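Local structure of copper-containing nitrite reductase (Hyphomicrobium denitrificans 1NES1, 6TFO) at residues L338-V348 / V429-P437. The protein probably reduces nitrite to nitric oxide at a copper centre, drawing electrons from reduced cytochrome c, and works as a homotrimer. Sequence-based numbering, arbitrary orientation.
Sequences LTRTHPLYANV and VGFLNVDGP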
loop_
_atom_site.group_PDB
_atom_site.type_symbol
_atom_site.label_atom_id
_atom_site.label_comp_id
_atom_site.label_asym_id
_atom_site.label_seq_id
_atom_site.Cartn_x
_atom_site.Cartn_y
_atom_site.Cartn_z
ATOM N N LEU C 338 18.367 2.407 38.091
ATOM C CA LEU C 338 19.137 3.331 38.963
ATOM C C LEU C 338 18.250 4.486 39.439
ATOM O O LEU C 338 18.819 5.461 39.964
ATOM C CB LEU C 338 20.331 3.874 38.182
ATOM C CG LEU C 338 21.322 2.830 37.679
ATOM C CD1 LEU C 338 22.640 3.492 37.337
ATOM C CD2 LEU C 338 21.523 1.697 38.681
ATOM N N THR C 339 16.926 4.379 39.264
ATOM C CA THR C 339 15.944 5.355 39.809
ATOM C C THR C 339 15.020 4.676 40.832
ATOM O O THR C 339 14.907 5.202 41.928
ATOM C CB THR C 339 15.131 6.024 38.697
ATOM O OG1 THR C 339 14.408 4.976 38.049
ATOM C CG2 THR C 339 15.987 6.799 37.715
ATOM N N ARG C 340 14.371 3.567 40.481
ATOM C CA ARG C 340 13.345 2.908 41.327
ATOM C C ARG C 340 13.965 1.708 42.055
ATOM O O ARG C 340 13.894 1.678 43.287
ATOM C CB ARG C 340 12.134 2.481 40.490
ATOM C CG ARG C 340 11.295 3.613 39.898
ATOM C CD ARG C 340 10.011 3.142 39.191
ATOM N NE ARG C 340 10.085 1.801 38.589
ATOM C CZ ARG C 340 10.150 1.502 37.289
ATOM N NH1 ARG C 340 10.236 0.234 36.927
ATOM N NH2 ARG C 340 10.137 2.445 36.364
ATOM N N THR C 341 14.545 0.745 41.342
ATOM C CA THR C 341 14.891 -0.575 41.932
ATOM C C THR C 341 16.228 -0.513 42.688
ATOM O O THR C 341 16.289 -1.109 43.771
ATOM C CB THR C 341 14.823 -1.693 40.883
ATOM O OG1 THR C 341 15.449 -1.227 39.695
ATOM C CG2 THR C 341 13.402 -2.107 40.564
ATOM N N HIS C 342 17.265 0.143 42.161
ATOM C CA HIS C 342 18.622 0.146 42.774
ATOM C C HIS C 342 19.307 1.493 42.567
ATOM O O HIS C 342 20.337 1.573 41.895
ATOM C CB HIS C 342 19.477 -0.978 42.169
ATOM C CG HIS C 342 18.940 -2.358 42.350
ATOM N ND1 HIS C 342 19.271 -3.132 43.428
ATOM C CD2 HIS C 342 18.144 -3.121 41.571
ATOM C CE1 HIS C 342 18.686 -4.306 43.322
ATOM N NE2 HIS C 342 18.001 -4.326 42.185
ATOM N N PRO C 343 18.791 2.605 43.128
ATOM C CA PRO C 343 19.452 3.899 42.970
ATOM C C PRO C 343 20.767 3.953 43.766
ATOM O O PRO C 343 21.021 3.040 44.564
ATOM C CB PRO C 343 18.414 4.928 43.451
ATOM C CG PRO C 343 17.510 4.139 44.366
ATOM C CD PRO C 343 17.555 2.691 43.904
ATOM N N LEU C 344 21.570 4.990 43.497
ATOM C CA LEU C 344 22.844 5.300 44.193
ATOM C C LEU C 344 22.510 6.171 45.413
ATOM O O LEU C 344 21.681 7.116 45.277
ATOM C CB LEU C 344 23.799 6.031 43.242
ATOM C CG LEU C 344 24.393 5.201 42.101
ATOM C CD1 LEU C 344 23.364 4.914 41.018
ATOM C CD2 LEU C 344 25.580 5.909 41.487
ATOM N N TYR C 345 23.134 5.855 46.558
ATOM C CA TYR C 345 23.032 6.596 47.843
ATOM C C TYR C 345 24.433 7.009 48.300
ATOM O O TYR C 345 25.378 6.205 48.225
ATOM C CB TYR C 345 22.320 5.742 48.894
ATOM C CG TYR C 345 20.888 5.425 48.540
ATOM C CD1 TYR C 345 19.883 6.376 48.695
ATOM C CD2 TYR C 345 20.543 4.183 48.014
ATOM C CE1 TYR C 345 18.567 6.096 48.354
ATOM C CE2 TYR C 345 19.233 3.891 47.664
ATOM C CZ TYR C 345 18.245 4.848 47.834
ATOM O OH TYR C 345 16.964 4.539 47.492
ATOM N N ALA C 346 24.569 8.254 48.750
ATOM C CA ALA C 346 25.840 8.808 49.267
ATOM C C ALA C 346 25.548 9.948 50.256
ATOM O O ALA C 346 24.381 10.371 50.348
ATOM C CB ALA C 346 26.712 9.254 48.118
ATOM N N ASN C 347 26.588 10.418 50.953
ATOM C CA ASN C 347 26.505 11.467 51.999
ATOM C C ASN C 347 27.321 12.699 51.591
ATOM O O ASN C 347 28.422 12.533 50.991
ATOM C CB ASN C 347 26.945 10.897 53.343
ATOM C CG ASN C 347 26.060 9.747 53.760
ATOM O OD1 ASN C 347 24.845 9.891 53.872
ATOM N ND2 ASN C 347 26.665 8.590 53.937
ATOM N N VAL C 348 26.796 13.887 51.915
ATOM C CA VAL C 348 27.510 15.184 51.721
ATOM C C VAL C 348 28.920 15.044 52.302
ATOM O O VAL C 348 29.058 14.402 53.351
ATOM C CB VAL C 348 26.738 16.349 52.366
ATOM C CG1 VAL C 348 27.540 17.646 52.304
ATOM C CG2 VAL C 348 25.372 16.540 51.704
ATOM N N VAL C 429 18.363 6.926 32.438
ATOM C CA VAL C 429 18.471 7.944 33.522
ATOM C C VAL C 429 18.699 7.189 34.841
ATOM O O VAL C 429 18.169 6.067 34.986
ATOM C CB VAL C 429 17.225 8.844 33.539
ATOM C CG1 VAL C 429 15.992 8.055 33.931
ATOM C CG2 VAL C 429 17.378 10.043 34.449
ATOM N N GLY C 430 19.542 7.741 35.719
ATOM C CA GLY C 430 19.840 7.190 37.055
ATOM C C GLY C 430 19.875 8.299 38.090
ATOM O O GLY C 430 20.131 9.483 37.725
ATOM N N PHE C 431 19.631 7.934 39.344
ATOM C CA PHE C 431 19.664 8.861 40.501
ATOM C C PHE C 431 20.811 8.502 41.458
ATOM O O PHE C 431 21.039 7.306 41.788
ATOM C CB PHE C 431 18.309 8.851 41.191
ATOM C CG PHE C 431 17.184 9.395 40.359
ATOM C CD1 PHE C 431 17.421 10.357 39.387
ATOM C CD2 PHE C 431 15.880 8.972 40.575
ATOM C CE1 PHE C 431 16.378 10.873 38.634
ATOM C CE2 PHE C 431 14.837 9.494 39.829
ATOM C CZ PHE C 431 15.084 10.444 38.862
ATOM N N LEU C 432 21.551 9.537 41.849
ATOM C CA LEU C 432 22.464 9.549 43.019
ATOM C C LEU C 432 21.806 10.429 44.081
ATOM O O LEU C 432 21.788 11.685 43.890
ATOM C CB LEU C 432 23.830 10.098 42.596
ATOM C CG LEU C 432 24.810 10.408 43.726
ATOM C CD1 LEU C 432 24.992 9.215 44.654
ATOM C CD2 LEU C 432 26.144 10.824 43.145
ATOM N N ASN C 433 21.250 9.782 45.112
ATOM C CA ASN C 433 20.472 10.435 46.189
ATOM C C ASN C 433 21.433 10.791 47.330
ATOM O O ASN C 433 22.170 9.889 47.797
ATOM C CB ASN C 433 19.312 9.545 46.628
ATOM C CG ASN C 433 18.355 9.257 45.488
ATOM O OD1 ASN C 433 17.879 10.172 44.828
ATOM N ND2 ASN C 433 18.066 7.990 45.244
ATOM N N VAL C 434 21.451 12.068 47.720
ATOM C CA VAL C 434 22.376 12.650 48.732
ATOM C C VAL C 434 21.570 13.639 49.587
ATOM O O VAL C 434 21.349 14.776 49.114
ATOM C CB VAL C 434 23.562 13.352 48.045
ATOM C CG1 VAL C 434 24.610 13.813 49.051
ATOM C CG2 VAL C 434 24.212 12.482 46.982
ATOM N N ASP C 435 21.128 13.247 50.792
ATOM C CA ASP C 435 20.295 14.151 51.641
ATOM C C ASP C 435 21.193 15.256 52.234
ATOM O O ASP C 435 22.402 15.030 52.537
ATOM C CB ASP C 435 19.418 13.413 52.657
ATOM C CG ASP C 435 20.187 12.697 53.743
ATOM O OD1 ASP C 435 21.301 12.225 53.450
ATOM O OD2 ASP C 435 19.664 12.620 54.865
ATOM N N GLY C 436 20.604 16.448 52.345
ATOM C CA GLY C 436 21.244 17.710 52.773
ATOM C C GLY C 436 20.278 18.864 52.539
ATOM O O GLY C 436 19.269 18.679 51.874
ATOM N N PRO C 437 20.517 20.081 53.068
ATOM C CA PRO C 437 19.520 21.154 52.956
ATOM C C PRO C 437 19.272 21.547 51.487
ATOM O O PRO C 437 20.154 21.301 50.669
ATOM C CB PRO C 437 20.136 22.304 53.773
ATOM C CG PRO C 437 21.633 22.017 53.775
ATOM C CD PRO C 437 21.747 20.502 53.757
HETATM O O HOH W 1 18.697 3.406 35.377
HETATM O O HOH W 2 15.946 7.308 43.812
#
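A parallel pairing at the edge of a cupredoxin β-sandwich joins the short strand 344-345, with the short helix 337-341 before it, to strand 430-434. L344 lies level with L432 and Y345 with N433. L344 N donates to F431 O (2.9 Å), L344 O accepts from N433 N, and A346 N reaches N433 O at 3.1 Å. F431 also uses its N-H, which bonds to L338 O in the helix (2.7 Å), approaching from above the carbonyl plane. T339 then lays its methyl CG2 over one face of the F431 ring, 3.6 Å from the centroid, a CH-π contact; R413 adds a cation-π partner to the ring. With CG2 beside its own backbone N and OG1 at chi1 62°, T339 presents carbon to the ring, while OG1 bonds weakly to G336 O. On the same side as F431, N433 runs alongside the Y345 ring, ND2 3.7 Å from Y345 CE1 and the amide and ring planes 46° apart; ND2 is also tied through a water to T339 O. A second water links L338 N to V429 O. On the face bearing L344, L432 CD1 fits between L344 CB (3.7 Å) and A346 CB (3.9 Å), and L344 continues onto F295 of the facing sheet. Strand 430-434 sits between this parallel edge strand and antiparallel 412-418, as in the Greek-key β-sandwich of cupredoxins.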